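PDB 3TGH: glideosome-associated protein 50 from Plasmodium falciparum 3D7, which serves as a component of the glideosome in parasite gliding and host cell invasion, and may anchor this complex to the inner membrane complex. Local coordinates for residues N44-K50 with G87-Q92. Residue numbers count along the deposited sequence, not the author numbering.
Sequences NFIDGVK and GNYNAQ
A loop packs against the N-terminal end of a helix: residues 44-50, from the connection between strand 37-40 and helix 56-62, meet residues 87-92, the lead-in and first turn of helix 89-97, within the calcineurin-like phosphoesterase fold. A type I turn from Phe-45 to Gly-48, closed by Gly-48 N to Phe-45 O at 3.0 Å, reverses the loop. Gly-48, the last residue of the turn, has positive phi (72°), which favours glycine, and Val-49 is extended (-116°/155°). The CA atoms of Lys-50 and Asn-88 lie 5.1 Å apart. There Asn-88 N donates to Val-49 O (2.8 Å), while Asn-88 ND2 donates to Lys-50 O (3.0 Å). With chi1 t, Asn-88 also N-caps the helix, its OD1 accepting from Ala-91 N at 3.1 Å. A CB on Gly-87 would clash with Val-49 O and sit tightly against Gly-48 CA.

One turn into the helix, Gln-92 (m, t, chi3 43°) reaches back between the ends of the loop. Its OE1 accepts from Asn-44 ND2 (2.9 Å), its CG packs on Val-49 CG2 (3.8 Å), and its NE2 lies 3.8 Å from Phe-45 CD2. A water accepts from both Gln-92 NE2 and Val-49 N, at 3.0 Å each. Asp-84 accepts from Gln-92 NE2 and from the backbone N of Asn-44 and Phe-45, while Asn-44 OD1 pairs with Thr-78; Trp-12 and Trp-57 meet the Phe-45 ring edge-to-face.

Two carboxamides and one backbone NH thus join the segments, each carboxamide both donor and acceptor: Asn-88 couples helix capping to loop attachment, and Gln-92 ties in a buried side chain and water without charge pairing between the segments.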
ATOM      1  N   ASN A  44      -2.956  -8.810   4.762  1.00 22.56           N
ATOM      2  CA  ASN A  44      -2.696  -9.842   3.765  1.00 23.24           C
ATOM      3  C   ASN A  44      -3.661 -11.007   3.958  1.00 25.53           C
ATOM      4  O   ASN A  44      -4.529 -11.248   3.116  1.00 26.11           O
ATOM      5  CB  ASN A  44      -1.247 -10.333   3.852  1.00 24.50           C
ATOM      6  CG  ASN A  44      -0.250  -9.285   3.439  1.00 23.00           C
ATOM      7  OD1 ASN A  44      -0.423  -8.613   2.414  1.00 24.92           O
ATOM      8  ND2 ASN A  44       0.811  -9.126   4.237  1.00 21.94           N
ATOM      9  N   PHE A  45      -3.525 -11.703   5.082  1.00 24.88           N
ATOM     10  CA  PHE A  45      -4.320 -12.878   5.356  1.00 26.66           C
ATOM     11  C   PHE A  45      -5.374 -12.537   6.393  1.00 26.82           C
ATOM     12  O   PHE A  45      -5.052 -12.170   7.524  1.00 28.00           O
ATOM     13  CB  PHE A  45      -3.438 -14.025   5.847  1.00 27.54           C
ATOM     14  CG  PHE A  45      -2.468 -14.515   4.818  1.00 25.36           C
ATOM     15  CD1 PHE A  45      -2.818 -15.530   3.935  1.00 29.73           C
ATOM     16  CD2 PHE A  45      -1.206 -13.953   4.723  1.00 23.91           C
ATOM     17  CE1 PHE A  45      -1.917 -15.980   2.976  1.00 31.56           C
ATOM     18  CE2 PHE A  45      -0.304 -14.398   3.766  1.00 24.58           C
ATOM     19  CZ  PHE A  45      -0.656 -15.412   2.896  1.00 26.47           C
ATOM     20  N   ILE A  46      -6.636 -12.695   6.012  1.00 28.32           N
ATOM     21  CA  ILE A  46      -7.745 -12.300   6.870  1.00 27.97           C
ATOM     22  C   ILE A  46      -7.773 -13.118   8.169  1.00 30.52           C
ATOM     23  O   ILE A  46      -8.141 -12.593   9.213  1.00 31.28           O
ATOM     24  CB  ILE A  46      -9.105 -12.384   6.129  1.00 28.54           C
ATOM     25  CG1 ILE A  46      -9.091 -11.502   4.868  1.00 31.85           C
ATOM     26  CG2 ILE A  46     -10.264 -11.986   7.064  1.00 32.67           C
ATOM     27  CD1 ILE A  46      -8.718 -10.045   5.124  1.00 31.74           C
ATOM     28  N   ASP A  47      -7.373 -14.386   8.110  1.00 31.06           N
ATOM     29  CA  ASP A  47      -7.297 -15.216   9.315  1.00 35.74           C
ATOM     30  C   ASP A  47      -5.860 -15.417   9.807  1.00 34.95           C
ATOM     31  O   ASP A  47      -5.617 -16.252  10.680  1.00 37.28           O
ATOM     32  CB  ASP A  47      -7.973 -16.569   9.066  1.00 37.83           C
ATOM     33  CG  ASP A  47      -9.476 -16.441   8.858  1.00 45.58           C
ATOM     34  OD1 ASP A  47     -10.134 -15.671   9.599  1.00 51.80           O
ATOM     35  OD2 ASP A  47     -10.005 -17.120   7.956  1.00 51.87           O
ATOM     36  N   GLY A  48      -4.923 -14.627   9.277  1.00 32.52           N
ATOM     37  CA  GLY A  48      -3.499 -14.764   9.595  1.00 32.25           C
ATOM     38  C   GLY A  48      -2.890 -16.004   8.973  1.00 31.09           C
ATOM     39  O   GLY A  48      -3.597 -16.810   8.367  1.00 31.92           O
ATOM     40  N   VAL A  49      -1.575 -16.148   9.098  1.00 30.53           N
ATOM     41  CA  VAL A  49      -0.909 -17.422   8.789  1.00 30.30           C
ATOM     42  C   VAL A  49      -0.295 -17.970  10.071  1.00 31.04           C
ATOM     43  O   VAL A  49       0.022 -17.211  10.995  1.00 30.18           O
ATOM     44  CB  VAL A  49       0.201 -17.290   7.711  1.00 32.98           C
ATOM     45  CG1 VAL A  49      -0.396 -16.973   6.352  1.00 33.46           C
ATOM     46  CG2 VAL A  49       1.222 -16.253   8.121  1.00 29.52           C
ATOM     47  N   LYS A  50      -0.121 -19.284  10.109  1.00 31.81           N
ATOM     48  CA  LYS A  50       0.364 -19.982  11.298  1.00 34.39           C
ATOM     49  C   LYS A  50       1.876 -20.165  11.308  1.00 31.90           C
ATOM     50  O   LYS A  50       2.449 -20.474  12.346  1.00 31.52           O
ATOM     51  CB  LYS A  50      -0.302 -21.349  11.411  1.00 36.95           C
ATOM     52  CG  LYS A  50      -1.793 -21.285  11.692  1.00 43.74           C
ATOM     53  CD  LYS A  50      -2.388 -22.679  11.761  1.00 48.73           C
ATOM     54  CE  LYS A  50      -3.864 -22.638  12.146  1.00 52.46           C
ATOM     55  NZ  LYS A  50      -4.430 -24.006  12.280  0.54 53.47           N
ATOM     56  N   GLY A  87      -1.880 -13.490  14.079  1.00 28.31           N
ATOM     57  CA  GLY A  87      -1.280 -14.790  13.768  1.00 27.36           C
ATOM     58  C   GLY A  87       0.236 -14.729  13.833  1.00 27.20           C
ATOM     59  O   GLY A  87       0.805 -13.965  14.611  1.00 26.27           O
ATOM     60  N   ASN A  88       0.894 -15.539  13.008  1.00 26.62           N
ATOM     61  CA  ASN A  88       2.361 -15.597  12.984  1.00 27.56           C
ATOM     62  C   ASN A  88       2.891 -14.477  12.085  1.00 26.19           C
ATOM     63  O   ASN A  88       3.207 -14.683  10.908  1.00 25.68           O
ATOM     64  CB  ASN A  88       2.827 -16.983  12.513  1.00 28.27           C
ATOM     65  CG  ASN A  88       4.291 -17.249  12.810  1.00 29.46           C
ATOM     66  OD1 ASN A  88       5.099 -16.330  12.885  1.00 27.16           O
ATOM     67  ND2 ASN A  88       4.637 -18.524  12.987  1.00 30.82           N
ATOM     68  N   TYR A  89       2.949 -13.278  12.654  1.00 24.84           N
ATOM     69  CA  TYR A  89       3.399 -12.092  11.930  1.00 22.36           C
ATOM     70  C   TYR A  89       4.855 -12.223  11.470  1.00 22.98           C
ATOM     71  O   TYR A  89       5.197 -11.778  10.382  1.00 23.72           O
ATOM     72  CB  TYR A  89       3.203 -10.820  12.784  1.00 24.47           C
ATOM     73  CG  TYR A  89       3.793 -10.919  14.172  1.00 22.41           C
ATOM     74  CD1 TYR A  89       3.016 -11.332  15.265  1.00 22.55           C
ATOM     75  CD2 TYR A  89       5.115 -10.601  14.404  1.00 24.93           C
ATOM     76  CE1 TYR A  89       3.558 -11.423  16.529  1.00 24.82           C
ATOM     77  CE2 TYR A  89       5.673 -10.702  15.662  1.00 25.56           C
ATOM     78  CZ  TYR A  89       4.891 -11.112  16.726  1.00 27.95           C
ATOM     79  OH  TYR A  89       5.447 -11.207  17.979  1.00 27.82           O
ATOM     80  N   ASN A  90       5.688 -12.840  12.305  1.00 23.78           N
ATOM     81  CA  ASN A  90       7.114 -13.011  12.022  1.00 24.75           C
ATOM     82  C   ASN A  90       7.365 -13.866  10.780  1.00 23.98           C
ATOM     83  O   ASN A  90       8.306 -13.615  10.020  1.00 23.21           O
ATOM     84  CB  ASN A  90       7.822 -13.612  13.242  1.00 25.78           C
ATOM     85  CG  ASN A  90       9.321 -13.690  13.062  1.00 31.24           C
ATOM     86  OD1 ASN A  90       9.888 -14.781  12.980  1.00 36.56           O
ATOM     87  ND2 ASN A  90       9.973 -12.533  12.981  1.00 25.98           N
ATOM     88  N   ALA A  91       6.514 -14.864  10.562  1.00 23.45           N
ATOM     89  CA  ALA A  91       6.586 -15.682   9.365  1.00 24.56           C
ATOM     90  C   ALA A  91       6.422 -14.867   8.088  1.00 24.71           C
ATOM     91  O   ALA A  91       7.093 -15.131   7.092  1.00 25.55           O
ATOM     92  CB  ALA A  91       5.538 -16.814   9.419  1.00 25.23           C
ATOM     93  N   GLN A  92       5.538 -13.869   8.108  1.00 23.05           N
ATOM     94  CA  GLN A  92       5.350 -13.021   6.937  1.00 22.39           C
ATOM     95  C   GLN A  92       6.568 -12.135   6.687  1.00 23.12           C
ATOM     96  O   GLN A  92       6.898 -11.846   5.544  1.00 24.58           O
ATOM     97  CB  GLN A  92       4.098 -12.164   7.093  1.00 22.21           C
ATOM     98  CG  GLN A  92       2.843 -12.986   7.196  1.00 21.66           C
ATOM     99  CD  GLN A  92       1.593 -12.189   6.904  1.00 22.42           C
ATOM    100  OE1 GLN A  92       1.543 -11.395   5.956  1.00 22.24           O
ATOM    101  NE2 GLN A  92       0.560 -12.412   7.708  1.00 20.28           N
TER
HETATM  102  O   HOH W   1       0.010 -13.858  10.314  1.00 18.47           O